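Local structure of beta-galactosidase/beta-glucuronidase (Faecalibacterium prausnitzii L2-6, 6MVF) at residues A[121-124]-A[125-129]; A[259-263]-A[264-268]; A[36-40]-A[41-45]; A[227-230]-A[231-235]; A[46-49]-A[50-54]. The protein binds flavin mononucleotide and acts as a beta-glucuronidase of glycosyl hydrolase family 2, probably cleaving beta-linked glycosides. All coordinates share one frame; numbering follows the deposited sequence.

All five contacts illustrate how a chain leaves a beta strand and is held by residues a few positions on. Along the sequence they run contact 3, contact 5, contact 1, contact 4, contact 2. The first three belong to the N-terminal sugar-binding domain. Contacts 3 and 5, with centres about 13 Å apart, touch directly through neighbouring strands 34-37 and 46-48, whereas contact 1 stands about 27 Å and 24 Å from them, centre to centre. Contacts 4 and 2 lie in the next domain, share the sheet containing strands 223-230 and 254-262, and also have centres about 13 Å apart; Leu260 CD1 packs 3.8 Å from Ser231 CB. Both meet the second subunit, and the side chains of Thr234 and Asp268 come to about 9 and 11 Å from the bound flavin mononucleotide.

Contact 1: A[121-124]-A[125-129]; sequences ADIT and DLCRD
The Asp125 carboxylate runs obliquely past the Thr124 methyl, with OD1 4.1 Å from Thr124 CG2, while OD2 at its other corner accepts from a water that also donates to Asp122 O. The second flat group, the Asp122 carboxylate, is met at OD1 on its anti side by Thr124 N, 3.1 Å away and 28° out of the carboxylate plane, which makes an Asx turn. Its OD2 makes a salt bridge with Arg88, so both oxygens have partners and the group is held against rotation.

Beyond this turn the backbone curls. Cys127 N donates to Thr124 O at 3.1 Å, from above the carbonyl plane, and Leu126 N makes a weak bond to Ile123 O. Under the curl, Ile123 CG1 sits between its own N and carbonyl carbon (chi1 66°), and CD1 at its tip packs 3.7 Å from Cys127 SG. Ile123 CB stays 4.4 Å from Leu126 CD1.

The turn ends strand 119-122 and leads toward strand 131-139. Thr124 OG1 bonds to Val89 N on strand 88-93, while Ile123 and Leu126 both reach Val104 of strand 99-104 and Ala109 of strand 107-113.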
loop_
_atom_site.group_PDB
_atom_site.type_symbol
_atom_site.label_atom_id
_atom_site.label_comp_id
_atom_site.label_asym_id
_atom_site.label_seq_id
_atom_site.Cartn_x
_atom_site.Cartn_y
_atom_site.Cartn_z
ATOM N N ALA A 121 21.018 -21.345 16.304
ATOM C CA ALA A 121 22.381 -21.863 16.310
ATOM C C ALA A 121 23.359 -20.769 15.894
ATOM O O ALA A 121 23.153 -20.108 14.870
ATOM C CB ALA A 121 22.509 -23.073 15.378
ATOM N N ASP A 122 24.409 -20.573 16.697
ATOM C CA ASP A 122 25.492 -19.638 16.381
ATOM C C ASP A 122 26.385 -20.278 15.312
ATOM O O ASP A 122 27.212 -21.135 15.602
ATOM C CB ASP A 122 26.255 -19.295 17.658
ATOM C CG ASP A 122 27.384 -18.277 17.444
ATOM O OD1 ASP A 122 27.646 -17.869 16.291
ATOM O OD2 ASP A 122 28.016 -17.878 18.458
ATOM N N ILE A 123 26.227 -19.871 14.060
ATOM C CA ILE A 123 27.004 -20.449 12.975
ATOM C C ILE A 123 28.137 -19.525 12.540
ATOM O O ILE A 123 28.643 -19.664 11.432
ATOM C CB ILE A 123 26.119 -20.826 11.779
ATOM C CG1 ILE A 123 25.523 -19.569 11.153
ATOM C CG2 ILE A 123 25.015 -21.760 12.224
ATOM C CD1 ILE A 123 25.085 -19.760 9.735
ATOM N N THR A 124 28.544 -18.591 13.408
ATOM C CA THR A 124 29.566 -17.598 13.075
ATOM C C THR A 124 30.815 -18.256 12.496
ATOM O O THR A 124 31.245 -17.944 11.375
ATOM C CB THR A 124 29.941 -16.788 14.330
ATOM O OG1 THR A 124 28.776 -16.167 14.882
ATOM C CG2 THR A 124 30.986 -15.717 14.001
ATOM N N ASP A 125 31.402 -19.179 13.266
ATOM C CA ASP A 125 32.658 -19.839 12.940
ATOM C C ASP A 125 32.536 -20.884 11.827
ATOM O O ASP A 125 33.566 -21.338 11.322
ATOM C CB ASP A 125 33.232 -20.476 14.210
ATOM C CG ASP A 125 33.511 -19.441 15.315
ATOM O OD1 ASP A 125 34.041 -18.338 15.004
ATOM O OD2 ASP A 125 33.180 -19.726 16.492
ATOM N N LEU A 126 31.330 -21.271 11.420
ATOM C CA LEU A 126 31.158 -22.120 10.251
ATOM C C LEU A 126 30.967 -21.318 8.967
ATOM O O LEU A 126 30.738 -21.907 7.907
ATOM C CB LEU A 126 29.976 -23.065 10.465
ATOM C CG LEU A 126 29.904 -23.582 11.910
ATOM C CD1 LEU A 126 28.635 -24.422 12.155
ATOM C CD2 LEU A 126 31.158 -24.359 12.283
ATOM N N CYS A 127 31.086 -19.995 9.033
ATOM C CA CYS A 127 30.799 -19.117 7.911
ATOM C C CYS A 127 32.082 -18.650 7.241
ATOM O O CYS A 127 33.067 -18.312 7.909
ATOM C CB CYS A 127 30.005 -17.889 8.368
ATOM S SG CYS A 127 28.268 -18.197 8.748
ATOM N N ARG A 128 32.056 -18.627 5.916
ATOM C CA ARG A 128 33.078 -17.991 5.105
ATOM C C ARG A 128 32.442 -16.834 4.340
ATOM O O ARG A 128 31.220 -16.759 4.186
ATOM C CB ARG A 128 33.706 -18.991 4.134
ATOM C CG ARG A 128 32.768 -19.439 3.057
ATOM C CD ARG A 128 32.846 -20.929 2.826
ATOM N NE ARG A 128 31.907 -21.307 1.779
ATOM C CZ ARG A 128 31.802 -22.520 1.251
ATOM N NH1 ARG A 128 32.573 -23.512 1.683
ATOM N NH2 ARG A 128 30.914 -22.734 0.285
ATOM N N ASP A 129 33.277 -15.918 3.877
ATOM C CA ASP A 129 32.776 -14.841 3.042
ATOM C C ASP A 129 32.189 -15.393 1.745
ATOM O O ASP A 129 32.530 -16.486 1.285
ATOM C CB ASP A 129 33.891 -13.842 2.737
ATOM C CG ASP A 129 34.647 -13.435 3.983
ATOM O OD1 ASP A 129 34.492 -14.144 5.008
ATOM O OD2 ASP A 129 35.377 -12.415 3.938
HETATM O O HOH W 1 30.102 -20.188 16.663
#

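Contact 2: A[259-263]-A[264-268]; sequences RLQRN and NEAFD
Arg262 and Glu265 close a beta hairpin through a type II' turn, with Asn263 and Asn264 at its two corners. Asn263 takes the positive phi (54°) that this turn requires. Each end residue bonds the other: Arg262 N donates to Glu265 O at 2.8 Å, almost straight down the carbonyl, and Glu265 N returns a bond to Arg262 O at 2.9 Å, from above the carbonyl plane. Further along, Leu260 O faces both Phe267 and Asp268, a classic beta bulge that shifts the register by one. Phe267 N supplies the main bond, 2.7 Å to Leu260 O, while Asp268 N adds a weak one; Leu260 N is satisfied by Asp268 O at 2.9 Å.

The side chain of Gln261, bent at chi2 (81°), folds over the hairpin so that NE2 donates to Asn263 O at 3.2 Å, which gives that turn carbonyl a donor. OE1 lies against Ala266 CB on the same face of the sheet.

Other polar ends are satisfied farther off. Arg259 pairs with Glu269, and Asp268 OD2 takes both Arg25 and the backbone N of Phe173. At the tip, Asn264 bonds Ile493 N, Gly491 O and Asp537 of the second subunit, and Glu265 pairs with Arg551 and bonds Tyr307 there, so the turn serves the oligomer interface.

On the opposite face from Gln261, Arg262 bends at chi3 across Phe267, their planes 65° apart, and the CZ corner of the ring lies over one guanidinium face, with Phe267 CZ 3.6 Å from Arg262 NH1.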
loop_
_atom_site.group_PDB
_atom_site.type_symbol
_atom_site.label_atom_id
_atom_site.label_comp_id
_atom_site.label_asym_id
_atom_site.label_seq_id
_atom_site.Cartn_x
_atom_site.Cartn_y
_atom_site.Cartn_z
ATOM N N ARG A 259 17.103 -1.480 24.513
ATOM C CA ARG A 259 18.222 -1.091 23.664
ATOM C C ARG A 259 19.528 -1.278 24.410
ATOM O O ARG A 259 19.735 -0.651 25.453
ATOM C CB ARG A 259 18.109 0.362 23.221
ATOM C CG ARG A 259 17.299 0.549 21.983
ATOM C CD ARG A 259 17.454 1.963 21.429
ATOM N NE ARG A 259 16.404 2.200 20.448
ATOM C CZ ARG A 259 15.229 2.753 20.735
ATOM N NH1 ARG A 259 14.980 3.156 21.978
ATOM N NH2 ARG A 259 14.313 2.921 19.778
ATOM N N LEU A 260 20.415 -2.106 23.846
ATOM C CA LEU A 260 21.783 -2.236 24.325
ATOM C C LEU A 260 22.641 -1.101 23.750
ATOM O O LEU A 260 22.847 -1.016 22.532
ATOM C CB LEU A 260 22.334 -3.606 23.939
ATOM C CG LEU A 260 23.696 -3.984 24.539
ATOM C CD1 LEU A 260 23.656 -4.062 26.072
ATOM C CD2 LEU A 260 24.176 -5.281 23.931
ATOM N N GLN A 261 23.157 -0.248 24.631
ATOM C CA GLN A 261 23.695 1.061 24.279
ATOM C C GLN A 261 25.162 1.164 24.671
ATOM O O GLN A 261 25.541 0.796 25.787
ATOM C CB GLN A 261 22.896 2.172 25.008
ATOM C CG GLN A 261 23.274 3.621 24.680
ATOM C CD GLN A 261 22.643 4.131 23.367
ATOM O OE1 GLN A 261 21.807 3.460 22.736
ATOM N NE2 GLN A 261 23.053 5.322 22.957
ATOM N N ARG A 262 25.990 1.692 23.777
ATOM C CA ARG A 262 27.334 2.124 24.150
ATOM C C ARG A 262 27.554 3.561 23.697
ATOM O O ARG A 262 27.370 3.871 22.518
ATOM C CB ARG A 262 28.412 1.215 23.554
ATOM C CG ARG A 262 29.784 1.600 24.059
ATOM C CD ARG A 262 30.845 1.236 23.091
ATOM N NE ARG A 262 31.397 -0.072 23.398
ATOM C CZ ARG A 262 32.143 -0.767 22.548
ATOM N NH1 ARG A 262 32.404 -0.265 21.339
ATOM N NH2 ARG A 262 32.614 -1.960 22.905
ATOM N N ASN A 263 27.944 4.435 24.623
ATOM C CA ASN A 263 28.117 5.852 24.312
ATOM C C ASN A 263 26.846 6.414 23.679
ATOM O O ASN A 263 25.778 6.345 24.297
ATOM C CB ASN A 263 29.323 6.056 23.403
ATOM C CG ASN A 263 30.640 5.679 24.072
ATOM O OD1 ASN A 263 31.300 4.745 23.658
ATOM N ND2 ASN A 263 31.028 6.420 25.092
ATOM N N ASN A 264 26.930 6.943 22.453
ATOM C CA ASN A 264 25.769 7.473 21.734
ATOM C C ASN A 264 25.327 6.550 20.595
ATOM O O ASN A 264 24.839 7.005 19.552
ATOM C CB ASN A 264 26.049 8.873 21.196
ATOM C CG ASN A 264 26.259 9.885 22.297
ATOM O OD1 ASN A 264 26.144 9.566 23.485
ATOM N ND2 ASN A 264 26.583 11.112 21.916
ATOM N N GLU A 265 25.446 5.240 20.807
ATOM C CA GLU A 265 25.258 4.235 19.768
ATOM C C GLU A 265 24.440 3.083 20.338
ATOM O O GLU A 265 24.773 2.553 21.400
ATOM C CB GLU A 265 26.622 3.714 19.292
ATOM C CG GLU A 265 26.851 3.630 17.816
ATOM C CD GLU A 265 28.349 3.492 17.479
ATOM O OE1 GLU A 265 29.110 4.478 17.656
ATOM O OE2 GLU A 265 28.772 2.390 17.052
ATOM N N ALA A 266 23.394 2.674 19.633
ATOM C CA ALA A 266 22.696 1.447 19.993
ATOM C C ALA A 266 23.320 0.269 19.243
ATOM O O ALA A 266 23.437 0.294 18.013
ATOM C CB ALA A 266 21.194 1.546 19.699
ATOM N N PHE A 267 23.718 -0.763 19.985
ATOM C CA PHE A 267 24.236 -1.975 19.363
ATOM C C PHE A 267 23.123 -2.971 19.065
ATOM O O PHE A 267 23.107 -3.576 17.988
ATOM C CB PHE A 267 25.298 -2.631 20.260
ATOM C CG PHE A 267 26.675 -2.043 20.115
ATOM C CD1 PHE A 267 26.892 -0.675 20.290
ATOM C CD2 PHE A 267 27.764 -2.862 19.829
ATOM C CE1 PHE A 267 28.163 -0.133 20.167
ATOM C CE2 PHE A 267 29.046 -2.319 19.701
ATOM C CZ PHE A 267 29.244 -0.958 19.869
ATOM N N ASP A 268 22.183 -3.146 19.991
ATOM C CA ASP A 268 21.112 -4.109 19.805
ATOM C C ASP A 268 19.788 -3.519 20.290
ATOM O O ASP A 268 19.754 -2.599 21.117
ATOM C CB ASP A 268 21.433 -5.432 20.516
ATOM C CG ASP A 268 20.749 -6.612 19.857
ATOM O OD1 ASP A 268 20.022 -6.393 18.856
ATOM O OD2 ASP A 268 20.942 -7.754 20.324
#

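Contact 3: A[36-40]-A[41-45]; sequences LRFPK and GERAA
Gly41 N donates to Phe38 O at 2.8 Å, from above the carbonyl plane, closing a type I beta turn over Pro39 and Lys40. Two waters stitch the same bend. One accepts from Lys40 N at 3.1 Å and donates to Glu42 OE1; the other accepts from Phe38 N at 2.9 Å and donates to Arg43 O. Glu42, bent at chi2 (110°), lies alongside Lys40, and its OE2 makes a long salt bridge of 3.7 Å to Lys40 NZ as well as a bond to Thr69 OG1. With an alanine in place of Glu42, Lys40 would probably lose this ion pair, and the water on its backbone N and the Thr69 hydroxyl would each lose a partner.

Packing surrounds these bonds. The Phe38 ring stands almost square to the Glu42 carboxylate, their planes 88° apart, and runs side by side with the extended Arg43 chain, whose CB lies 3.6 Å from Phe38 CD1. The Arg43 tip carries on to Trp54 O and Asp58. At the open end of the loop, Ala45 CB rests on Arg37 CG at 3.9 Å, and Ala45 CA offers its hydrogen to Leu36 O.

Gly41, the fourth residue of the turn, has a positive phi (74°), a conformation glycine adopts easily. The whole forms a long, irregular hairpin connection from strand 34-37 to edge strand 46-48 in the jelly-roll sugar-binding domain of family 2 enzymes.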
loop_
_atom_site.group_PDB
_atom_site.type_symbol
_atom_site.label_atom_id
_atom_site.label_comp_id
_atom_site.label_asym_id
_atom_site.label_seq_id
_atom_site.Cartn_x
_atom_site.Cartn_y
_atom_site.Cartn_z
ATOM N N LEU A 36 14.584 -29.603 -1.875
ATOM C CA LEU A 36 14.218 -30.683 -0.971
ATOM C C LEU A 36 14.554 -32.011 -1.632
ATOM O O LEU A 36 14.001 -32.333 -2.688
ATOM C CB LEU A 36 12.732 -30.631 -0.632
ATOM C CG LEU A 36 12.243 -31.753 0.271
ATOM C CD1 LEU A 36 13.015 -31.732 1.571
ATOM C CD2 LEU A 36 10.776 -31.597 0.526
ATOM N N ARG A 37 15.464 -32.766 -1.024
ATOM C CA ARG A 37 15.769 -34.129 -1.444
ATOM C C ARG A 37 15.274 -35.114 -0.393
ATOM O O ARG A 37 15.069 -34.763 0.776
ATOM C CB ARG A 37 17.271 -34.335 -1.676
ATOM C CG ARG A 37 17.843 -33.494 -2.782
ATOM C CD ARG A 37 19.341 -33.647 -2.854
ATOM N NE ARG A 37 19.893 -32.877 -3.958
ATOM C CZ ARG A 37 20.488 -31.702 -3.819
ATOM N NH1 ARG A 37 20.612 -31.171 -2.617
ATOM N NH2 ARG A 37 20.957 -31.054 -4.878
ATOM N N PHE A 38 15.080 -36.356 -0.831
ATOM C CA PHE A 38 14.667 -37.454 0.045
ATOM C C PHE A 38 15.691 -38.573 -0.072
ATOM O O PHE A 38 15.695 -39.312 -1.071
ATOM C CB PHE A 38 13.269 -37.949 -0.320
ATOM C CG PHE A 38 12.171 -36.990 0.061
ATOM C CD1 PHE A 38 11.741 -36.016 -0.826
ATOM C CD2 PHE A 38 11.578 -37.052 1.315
ATOM C CE1 PHE A 38 10.733 -35.119 -0.473
ATOM C CE2 PHE A 38 10.569 -36.157 1.672
ATOM C CZ PHE A 38 10.156 -35.187 0.773
ATOM N N PRO A 39 16.575 -38.735 0.918
ATOM C CA PRO A 39 17.664 -39.722 0.785
ATOM C C PRO A 39 17.198 -41.153 0.552
ATOM O O PRO A 39 17.900 -41.903 -0.130
ATOM C CB PRO A 39 18.421 -39.592 2.114
ATOM C CG PRO A 39 18.091 -38.246 2.607
ATOM C CD PRO A 39 16.672 -37.971 2.169
ATOM N N LYS A 40 16.055 -41.562 1.096
ATOM C CA LYS A 40 15.515 -42.894 0.846
ATOM C C LYS A 40 14.699 -42.966 -0.447
ATOM O O LYS A 40 13.978 -43.950 -0.655
ATOM C CB LYS A 40 14.667 -43.362 2.037
ATOM C CG LYS A 40 15.450 -43.682 3.309
ATOM C CD LYS A 40 14.609 -43.476 4.584
ATOM C CE LYS A 40 13.448 -44.475 4.717
ATOM N NZ LYS A 40 12.313 -44.033 5.648
ATOM N N GLY A 41 14.769 -41.936 -1.291
ATOM C CA GLY A 41 14.290 -41.986 -2.664
ATOM C C GLY A 41 12.792 -41.969 -2.889
ATOM O O GLY A 41 12.350 -42.297 -3.994
ATOM N N GLU A 42 11.986 -41.578 -1.902
ATOM C CA GLU A 42 10.540 -41.646 -2.090
ATOM C C GLU A 42 10.016 -40.570 -3.027
ATOM O O GLU A 42 8.869 -40.669 -3.474
ATOM C CB GLU A 42 9.819 -41.528 -0.752
ATOM C CG GLU A 42 10.149 -42.624 0.234
ATOM C CD GLU A 42 10.975 -42.119 1.406
ATOM O OE1 GLU A 42 11.831 -41.219 1.185
ATOM O OE2 GLU A 42 10.760 -42.622 2.545
ATOM N N ARG A 43 10.803 -39.532 -3.308
ATOM C CA ARG A 43 10.361 -38.441 -4.170
ATOM C C ARG A 43 11.572 -37.869 -4.877
ATOM O O ARG A 43 12.640 -37.746 -4.277
ATOM C CB ARG A 43 9.642 -37.316 -3.400
ATOM C CG ARG A 43 8.207 -37.647 -3.043
ATOM C CD ARG A 43 7.488 -36.548 -2.292
ATOM N NE ARG A 43 6.262 -37.081 -1.688
ATOM C CZ ARG A 43 5.513 -36.423 -0.804
ATOM N NH1 ARG A 43 5.866 -35.194 -0.423
ATOM N NH2 ARG A 43 4.421 -36.993 -0.295
ATOM N N ALA A 44 11.399 -37.532 -6.151
ATOM C CA ALA A 44 12.464 -36.856 -6.869
ATOM C C ALA A 44 12.740 -35.506 -6.213
ATOM O O ALA A 44 11.858 -34.898 -5.608
ATOM C CB ALA A 44 12.081 -36.685 -8.340
ATOM N N ALA A 45 13.988 -35.050 -6.308
ATOM C CA ALA A 45 14.335 -33.734 -5.789
ATOM C C ALA A 45 13.425 -32.666 -6.378
ATOM O O ALA A 45 12.922 -32.794 -7.497
ATOM C CB ALA A 45 15.785 -33.401 -6.105
HETATM O O HOH W 2 14.703 -36.414 -3.742
HETATM O O HOH W 3 13.638 -39.911 2.217
#

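Contact 4: A[227-230]-A[231-235]; sequences AVRP and SDNTA
Arg229 doubles back over the backbone of Asn233, Thr234 and Ala235, and this is the close-packed half of the contact. Bends at chi2 (-80°) and chi3 (86°) bring CG beside Thr234 O at 3.4 Å and lay CD against both Ala235 O and Asn233 O. They also turn NE back to its own strand, where it donates to Val228 O at 3.1 Å. Pro230 CD sits 3.7 Å above one face of the guanidinium, toward its rim. Beyond it, NH1 makes a salt bridge with Glu652 of the second subunit.

The turn outside is looser. Asn233 N donates to Pro230 O at 3.1 Å, closing a type I turn, but the side chains of Asp232 and Asn233 stand exposed: Asp232 OD1 merely approaches Pro230 CB at 3.5 Å, and the Asn233 amide crosses the guanidinium obliquely, planes 71° apart. On the inner side, Ser231 OG and Thr234 OG1 bond the carbonyls of Asp207 and Ser201.

A leucine replacing Arg229 is likely to leave Glu652 of the second subunit without its countercharge and Val228 O without its side-chain donor. The loop carbonyls line the aliphatic part of Arg229, while Val228 O and Glu652 meet its charged end, which implies an ion pair across the subunit interface.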
loop_
_atom_site.group_PDB
_atom_site.type_symbol
_atom_site.label_atom_id
_atom_site.label_comp_id
_atom_site.label_asym_id
_atom_site.label_seq_id
_atom_site.Cartn_x
_atom_site.Cartn_y
_atom_site.Cartn_z
ATOM N N ALA A 227 13.469 3.457 31.945
ATOM C CA ALA A 227 14.472 3.246 32.984
ATOM C C ALA A 227 15.706 2.670 32.319
ATOM O O ALA A 227 15.651 2.191 31.183
ATOM C CB ALA A 227 13.987 2.316 34.111
ATOM N N VAL A 228 16.818 2.706 33.047
ATOM C CA VAL A 228 18.118 2.320 32.514
ATOM C C VAL A 228 18.833 1.407 33.510
ATOM O O VAL A 228 18.745 1.603 34.727
ATOM C CB VAL A 228 18.947 3.579 32.191
ATOM C CG1 VAL A 228 20.285 3.209 31.574
ATOM C CG2 VAL A 228 18.128 4.490 31.240
ATOM N N ARG A 229 19.535 0.404 32.999
ATOM C CA ARG A 229 20.201 -0.565 33.852
ATOM C C ARG A 229 21.593 -0.831 33.316
ATOM O O ARG A 229 21.863 -0.594 32.132
ATOM C CB ARG A 229 19.424 -1.892 33.934
ATOM C CG ARG A 229 18.168 -1.846 34.800
ATOM C CD ARG A 229 18.509 -1.959 36.264
ATOM N NE ARG A 229 18.830 -0.667 36.831
ATOM C CZ ARG A 229 19.521 -0.497 37.954
ATOM N NH1 ARG A 229 19.757 0.741 38.373
ATOM N NH2 ARG A 229 19.979 -1.556 38.641
ATOM N N PRO A 230 22.505 -1.320 34.166
ATOM C CA PRO A 230 23.768 -1.870 33.658
ATOM C C PRO A 230 23.508 -3.112 32.822
ATOM O O PRO A 230 22.597 -3.892 33.105
ATOM C CB PRO A 230 24.543 -2.215 34.939
ATOM C CG PRO A 230 23.909 -1.447 35.989
ATOM C CD PRO A 230 22.473 -1.335 35.639
ATOM N N SER A 231 24.337 -3.316 31.801
ATOM C CA SER A 231 24.083 -4.465 30.937
ATOM C C SER A 231 24.284 -5.814 31.629
ATOM O O SER A 231 23.946 -6.834 31.031
ATOM C CB SER A 231 24.948 -4.391 29.671
ATOM O OG SER A 231 26.317 -4.629 29.919
ATOM N N ASP A 232 24.803 -5.862 32.857
ATOM C CA ASP A 232 25.025 -7.122 33.571
ATOM C C ASP A 232 24.146 -7.230 34.816
ATOM O O ASP A 232 24.450 -7.995 35.747
ATOM C CB ASP A 232 26.499 -7.260 33.957
ATOM C CG ASP A 232 26.927 -6.244 35.031
ATOM O OD1 ASP A 232 26.141 -5.310 35.383
ATOM O OD2 ASP A 232 28.065 -6.386 35.533
ATOM N N ASN A 233 23.083 -6.438 34.857
ATOM C CA ASN A 233 22.247 -6.263 36.034
ATOM C C ASN A 233 20.969 -5.589 35.563
ATOM O O ASN A 233 20.708 -4.430 35.904
ATOM C CB ASN A 233 22.965 -5.428 37.098
ATOM C CG ASN A 233 22.165 -5.297 38.345
ATOM O OD1 ASN A 233 21.343 -6.159 38.649
ATOM N ND2 ASN A 233 22.369 -4.209 39.069
ATOM N N THR A 234 20.183 -6.307 34.759
ATOM C CA THR A 234 19.216 -5.661 33.887
ATOM C C THR A 234 17.817 -5.598 34.471
ATOM O O THR A 234 16.970 -4.883 33.931
ATOM C CB THR A 234 19.177 -6.376 32.535
ATOM O OG1 THR A 234 18.500 -7.626 32.676
ATOM C CG2 THR A 234 20.596 -6.621 32.013
ATOM N N ALA A 235 17.550 -6.297 35.561
ATOM C CA ALA A 235 16.195 -6.337 36.092
ATOM C C ALA A 235 15.792 -4.977 36.656
ATOM O O ALA A 235 16.567 -4.314 37.346
ATOM C CB ALA A 235 16.084 -7.416 37.169
#

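Contact 5: A[46-49]-A[50-54]; sequences ETVT and LPHTW
His52 turns back toward Val48 and can be followed outward from CB, which lies 3.8 Å from Thr49 O. CG then extends trans to the backbone N (chi1 179°), and this carries the ring beneath the valine. CD2 is the first ring atom to meet it, 3.9 Å from Val48 CB. NE2 comes next, 3.7 Å from Val48 CG1, the branch that makes a CH-pi contact: CG1 stands 4.0 Å from the ring centroid and 27° off the normal. The same NE2 has a water at 3.2 Å in the plane of the ring, and that water donates to Glu46 OE1, so one molecule links the two ends of the bend. At another corner of the ring, ND1 bonds Tyr73 OH, which should fix the ring's rotation, and CE1 packs against Leu36 CD2. The rings of His52 and Tyr73 also meet, their planes at about 80°.

The stretch is the exit from edge strand 46-48 in the jelly-roll sugar-binding domain, and a cis peptide before Pro51 turns the chain between Val48 and His52. No direct hydrogen bond joins its two halves, so apolar touch and the water do the work. At the bend itself, Thr49 CG2 lies by Leu50 N. Leu50 is buried against Trp34, Tyr73 and Leu159, while its backbone pairs with Asn31.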
loop_
_atom_site.group_PDB
_atom_site.type_symbol
_atom_site.label_atom_id
_atom_site.label_comp_id
_atom_site.label_asym_id
_atom_site.label_seq_id
_atom_site.Cartn_x
_atom_site.Cartn_y
_atom_site.Cartn_z
ATOM N N GLU A 46 13.206 -31.607 -5.603
ATOM C CA GLU A 46 12.303 -30.531 -5.988
ATOM C C GLU A 46 12.768 -29.233 -5.337
ATOM O O GLU A 46 13.336 -29.236 -4.240
ATOM C CB GLU A 46 10.862 -30.854 -5.579
ATOM C CG GLU A 46 9.881 -29.733 -5.846
ATOM C CD GLU A 46 8.466 -30.046 -5.368
ATOM O OE1 GLU A 46 8.298 -30.951 -4.515
ATOM O OE2 GLU A 46 7.519 -29.378 -5.854
ATOM N N THR A 47 12.549 -28.124 -6.032
ATOM C CA THR A 47 12.816 -26.823 -5.447
ATOM C C THR A 47 11.539 -26.301 -4.823
ATOM O O THR A 47 10.453 -26.449 -5.392
ATOM C CB THR A 47 13.332 -25.833 -6.480
ATOM O OG1 THR A 47 12.452 -25.842 -7.605
ATOM C CG2 THR A 47 14.726 -26.228 -6.917
ATOM N N VAL A 48 11.680 -25.714 -3.631
ATOM C CA VAL A 48 10.557 -25.351 -2.781
ATOM C C VAL A 48 10.843 -23.987 -2.177
ATOM O O VAL A 48 11.997 -23.576 -2.029
ATOM C CB VAL A 48 10.313 -26.384 -1.646
ATOM C CG1 VAL A 48 10.037 -27.790 -2.212
ATOM C CG2 VAL A 48 11.497 -26.405 -0.668
ATOM N N THR A 49 9.773 -23.293 -1.806
ATOM C CA THR A 49 9.871 -22.088 -1.000
ATOM C C THR A 49 9.230 -22.339 0.363
ATOM O O THR A 49 8.197 -23.008 0.454
ATOM C CB THR A 49 9.213 -20.914 -1.729
ATOM O OG1 THR A 49 9.956 -20.638 -2.927
ATOM C CG2 THR A 49 9.205 -19.670 -0.865
ATOM N N LEU A 50 9.878 -21.850 1.434
ATOM C CA LEU A 50 9.317 -21.952 2.783
ATOM C C LEU A 50 8.278 -20.856 3.027
ATOM O O LEU A 50 8.410 -19.745 2.504
ATOM C CB LEU A 50 10.412 -21.831 3.835
ATOM C CG LEU A 50 11.624 -22.733 3.661
ATOM C CD1 LEU A 50 12.525 -22.595 4.885
ATOM C CD2 LEU A 50 11.184 -24.179 3.402
ATOM N N PRO A 51 7.245 -21.122 3.857
ATOM C CA PRO A 51 6.901 -22.331 4.628
ATOM C C PRO A 51 6.594 -23.549 3.801
ATOM O O PRO A 51 5.941 -23.433 2.774
ATOM C CB PRO A 51 5.636 -21.915 5.405
ATOM C CG PRO A 51 5.173 -20.662 4.771
ATOM C CD PRO A 51 6.399 -19.984 4.258
ATOM N N HIS A 52 7.027 -24.718 4.268
ATOM C CA HIS A 52 6.870 -25.916 3.463
ATOM C C HIS A 52 6.674 -27.152 4.324
ATOM O O HIS A 52 7.299 -27.315 5.375
ATOM C CB HIS A 52 8.081 -26.127 2.548
ATOM C CG HIS A 52 7.972 -27.361 1.717
ATOM N ND1 HIS A 52 8.514 -28.567 2.105
ATOM C CD2 HIS A 52 7.327 -27.592 0.546
ATOM C CE1 HIS A 52 8.227 -29.483 1.198
ATOM N NE2 HIS A 52 7.508 -28.918 0.242
ATOM N N THR A 53 5.802 -28.026 3.855
ATOM C CA THR A 53 5.742 -29.388 4.350
ATOM C C THR A 53 5.575 -30.318 3.165
ATOM O O THR A 53 4.863 -29.993 2.214
ATOM C CB THR A 53 4.590 -29.612 5.331
ATOM O OG1 THR A 53 4.513 -31.014 5.632
ATOM C CG2 THR A 53 3.257 -29.120 4.744
ATOM N N TRP A 54 6.224 -31.477 3.220
ATOM C CA TRP A 54 5.992 -32.472 2.177
ATOM C C TRP A 54 4.678 -33.235 2.381
ATOM O O TRP A 54 4.295 -34.012 1.505
ATOM C CB TRP A 54 7.198 -33.431 2.075
ATOM C CG TRP A 54 7.487 -34.255 3.317
ATOM C CD1 TRP A 54 6.807 -35.376 3.754
ATOM C CD2 TRP A 54 8.531 -34.023 4.276
ATOM N NE1 TRP A 54 7.360 -35.838 4.934
ATOM C CE2 TRP A 54 8.416 -35.030 5.276
ATOM C CE3 TRP A 54 9.543 -33.059 4.395
ATOM C CZ2 TRP A 54 9.286 -35.104 6.368
ATOM C CZ3 TRP A 54 10.408 -33.132 5.478
ATOM C CH2 TRP A 54 10.273 -34.150 6.454
HETATM O O HOH W 4 6.062 -30.092 -2.392
#